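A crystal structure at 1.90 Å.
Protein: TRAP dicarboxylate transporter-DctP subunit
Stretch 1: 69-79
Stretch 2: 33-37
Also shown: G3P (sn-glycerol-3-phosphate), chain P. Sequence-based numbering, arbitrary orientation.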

# COMPACT_ATOMS: atom_id res chain seq x y z
N ASN A 69 -9.39 -9.02 2.84
CA ASN A 69 -9.57 -8.79 4.27
C ASN A 69 -8.92 -9.90 5.14
O ASN A 69 -9.47 -10.37 6.14
CB ASN A 69 -11.07 -8.63 4.55
CG ASN A 69 -11.33 -7.88 5.83
OD1 ASN A 69 -10.48 -7.12 6.30
ND2 ASN A 69 -12.48 -8.14 6.43
N SER A 70 -7.72 -10.32 4.73
CA SER A 70 -6.98 -11.33 5.44
C SER A 70 -7.75 -12.66 5.62
O SER A 70 -7.44 -13.45 6.50
CB SER A 70 -6.49 -10.77 6.78
OG SER A 70 -5.52 -9.76 6.57
N GLN A 71 -8.72 -12.93 4.76
CA GLN A 71 -9.42 -14.23 4.76
C GLN A 71 -8.53 -15.46 4.66
O GLN A 71 -8.91 -16.52 5.16
CB GLN A 71 -10.46 -14.28 3.66
CG GLN A 71 -11.79 -13.68 4.06
CD GLN A 71 -12.71 -13.51 2.87
OE1 GLN A 71 -12.67 -14.30 1.92
NE2 GLN A 71 -13.53 -12.46 2.90
N LEU A 72 -7.39 -15.37 4.00
CA LEU A 72 -6.49 -16.54 3.93
C LEU A 72 -5.28 -16.29 4.79
O LEU A 72 -4.18 -16.75 4.48
CB LEU A 72 -6.06 -16.84 2.50
CG LEU A 72 -7.20 -17.39 1.62
CD1 LEU A 72 -6.75 -17.65 0.21
CD2 LEU A 72 -7.74 -18.66 2.25
N GLY A 73 -5.48 -15.52 5.85
CA GLY A 73 -4.36 -15.09 6.69
C GLY A 73 -3.92 -13.64 6.50
O GLY A 73 -4.30 -12.94 5.55
N LYS A 74 -3.09 -13.18 7.42
CA LYS A 74 -2.54 -11.84 7.34
C LYS A 74 -1.31 -11.86 6.42
O LYS A 74 -0.94 -12.92 5.93
CB LYS A 74 -2.15 -11.35 8.73
CG LYS A 74 -3.30 -11.24 9.72
CD LYS A 74 -2.86 -10.49 10.97
CE LYS A 74 -3.79 -10.76 12.17
NZ LYS A 74 -3.75 -12.19 12.62
N GLU A 75 -0.70 -10.70 6.17
CA GLU A 75 0.27 -10.57 5.07
C GLU A 75 1.40 -11.60 5.16
O GLU A 75 1.74 -12.24 4.18
CB GLU A 75 0.88 -9.18 5.04
CG GLU A 75 -0.14 -8.03 4.89
CD GLU A 75 -0.49 -7.38 6.21
OE1 GLU A 75 -1.09 -8.05 7.05
OE2 GLU A 75 -0.16 -6.19 6.43
N ASP A 76 2.00 -11.75 6.33
CA ASP A 76 3.13 -12.66 6.42
C ASP A 76 2.71 -14.04 5.93
O ASP A 76 3.40 -14.64 5.10
CB ASP A 76 3.68 -12.74 7.84
CG ASP A 76 4.54 -11.57 8.17
OD1 ASP A 76 4.68 -10.67 7.31
OD2 ASP A 76 5.06 -11.55 9.30
N ALA A 77 1.57 -14.54 6.40
CA ALA A 77 1.13 -15.86 5.97
C ALA A 77 0.79 -15.96 4.50
O ALA A 77 1.19 -16.91 3.85
CB ALA A 77 -0.06 -16.33 6.77
N TYR A 78 0.05 -15.00 3.96
CA TYR A 78 -0.38 -15.20 2.58
C TYR A 78 0.78 -14.89 1.62
O TYR A 78 0.81 -15.47 0.55
CB TYR A 78 -1.71 -14.48 2.23
CG TYR A 78 -1.70 -12.95 2.13
CD1 TYR A 78 -0.95 -12.28 1.17
CD2 TYR A 78 -2.48 -12.20 2.98
CE1 TYR A 78 -0.96 -10.91 1.07
CE2 TYR A 78 -2.55 -10.81 2.88
CZ TYR A 78 -1.80 -10.17 1.92
OH TYR A 78 -1.89 -8.77 1.84
N ILE A 79 1.73 -14.03 2.02
CA ILE A 79 2.94 -13.82 1.19
C ILE A 79 3.68 -15.17 1.07
O ILE A 79 3.96 -15.67 -0.02
CB ILE A 79 3.85 -12.70 1.76
CG1 ILE A 79 3.22 -11.33 1.48
CG2 ILE A 79 5.24 -12.77 1.13
CD1 ILE A 79 3.69 -10.16 2.40
O1 G3P P . 2.10 -0.93 2.04
C1 G3P P . 2.18 -1.06 3.43
C2 G3P P . 0.83 -0.69 4.06
O2 G3P P . -0.16 -1.54 3.54
C3 G3P P . 0.92 -0.86 5.59
O1P G3P P . -0.01 -0.02 6.19
O4P G3P P . -2.06 -1.06 5.38
O2P G3P P . -1.06 -1.85 7.59
O3P G3P P . -2.19 0.37 7.45
P G3P P . -1.41 -0.69 6.68
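Stretch 2, residues 33-37: MAGMK

A34, at the end of a strand that enters stretch 2 from earlier in the chain, points its CB toward stretch 1 and forms the apolar centre of the contact. A34 CB lies 3.8 Å from Y78 CB, on the first part of the helix that begins at E75, and 4.1 Å from L72 CB, in the turn before that helix. The Y78 side chain (chi1 p) runs along stretch 2: A34 O and G35 N lie over one face of its ring, while M36 CB sits at the edge, 4.0 Å from Y78 CE2 and 3.3 Å from Y78 OH. Beyond A34 the strand gives way to an extended G35 and then M36 (phi/psi -128/2), whose side chain (p, t, m) carries its CE to 3.1 Å from E75 OE2 and 3.6 Å from O4P of the glycerol phosphate. The two backbones run in opposite directions, L72 nearest A34 (CA to CA 6.2 Å) and N69 nearest K37 (CA to CA 4.2 Å). Where they draw together the contact becomes polar. S70 N donates to G35 O at 2.8 Å, and N69 N makes a weak bond to K37 O, short at 2.7 Å but bent to 118°. N69 and S70 both have positive phi, and S70 opens a type I turn closed by G73 N to S70 O at 2.9 Å. One water bridges this turn to stretch 2, accepting from L72 N at 2.9 Å and lying 2.9 Å from G35 O; a second donates to M36 O at 2.7 Å and is hydrogen-bonded to S70 OG at 2.5 Å. At the outer end the K37 CA-to-CB bond points away from stretch 1, and its extended chain end delivers NZ to the ligand, with a hydrogen bond from K37 NZ to G3P O4P of 2.7 Å.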

# COMPACT_ATOMS: atom_id res chain seq x y z
N MET A 33 -6.20 -15.59 -5.12
CA MET A 33 -5.53 -14.38 -4.74
C MET A 33 -5.99 -13.94 -3.36
O MET A 33 -7.19 -13.77 -3.12
CB MET A 33 -5.91 -13.26 -5.70
CG MET A 33 -5.04 -12.04 -5.59
SD MET A 33 -5.67 -10.71 -6.62
CE MET A 33 -5.70 -11.42 -8.25
N ALA A 34 -5.03 -13.70 -2.49
CA ALA A 34 -5.35 -13.20 -1.16
C ALA A 34 -4.98 -11.75 -1.04
O ALA A 34 -4.05 -11.27 -1.68
CB ALA A 34 -4.61 -13.99 -0.12
N GLY A 35 -5.70 -11.06 -0.17
CA GLY A 35 -5.38 -9.69 0.19
C GLY A 35 -5.72 -9.38 1.63
O GLY A 35 -6.11 -10.28 2.38
N MET A 36 -5.61 -8.10 1.98
CA MET A 36 -5.55 -7.69 3.37
C MET A 36 -6.56 -6.62 3.67
O MET A 36 -6.63 -6.15 4.81
CB MET A 36 -4.13 -7.19 3.75
CG MET A 36 -3.72 -5.94 2.99
SD MET A 36 -2.08 -5.29 3.54
CE MET A 36 -2.52 -4.62 5.14
N LYS A 37 -7.35 -6.24 2.65
CA LYS A 37 -8.26 -5.10 2.79
C LYS A 37 -9.74 -5.49 2.62
O LYS A 37 -10.08 -6.50 2.01
CB LYS A 37 -7.89 -3.94 1.83
CG LYS A 37 -6.50 -3.35 2.00
CD LYS A 37 -6.27 -2.75 3.41
CE LYS A 37 -4.84 -2.21 3.56
NZ LYS A 37 -4.66 -1.40 4.81
O HOH W 1 -5.92 -13.14 2.88
O HOH W 2 -6.07 -7.34 7.15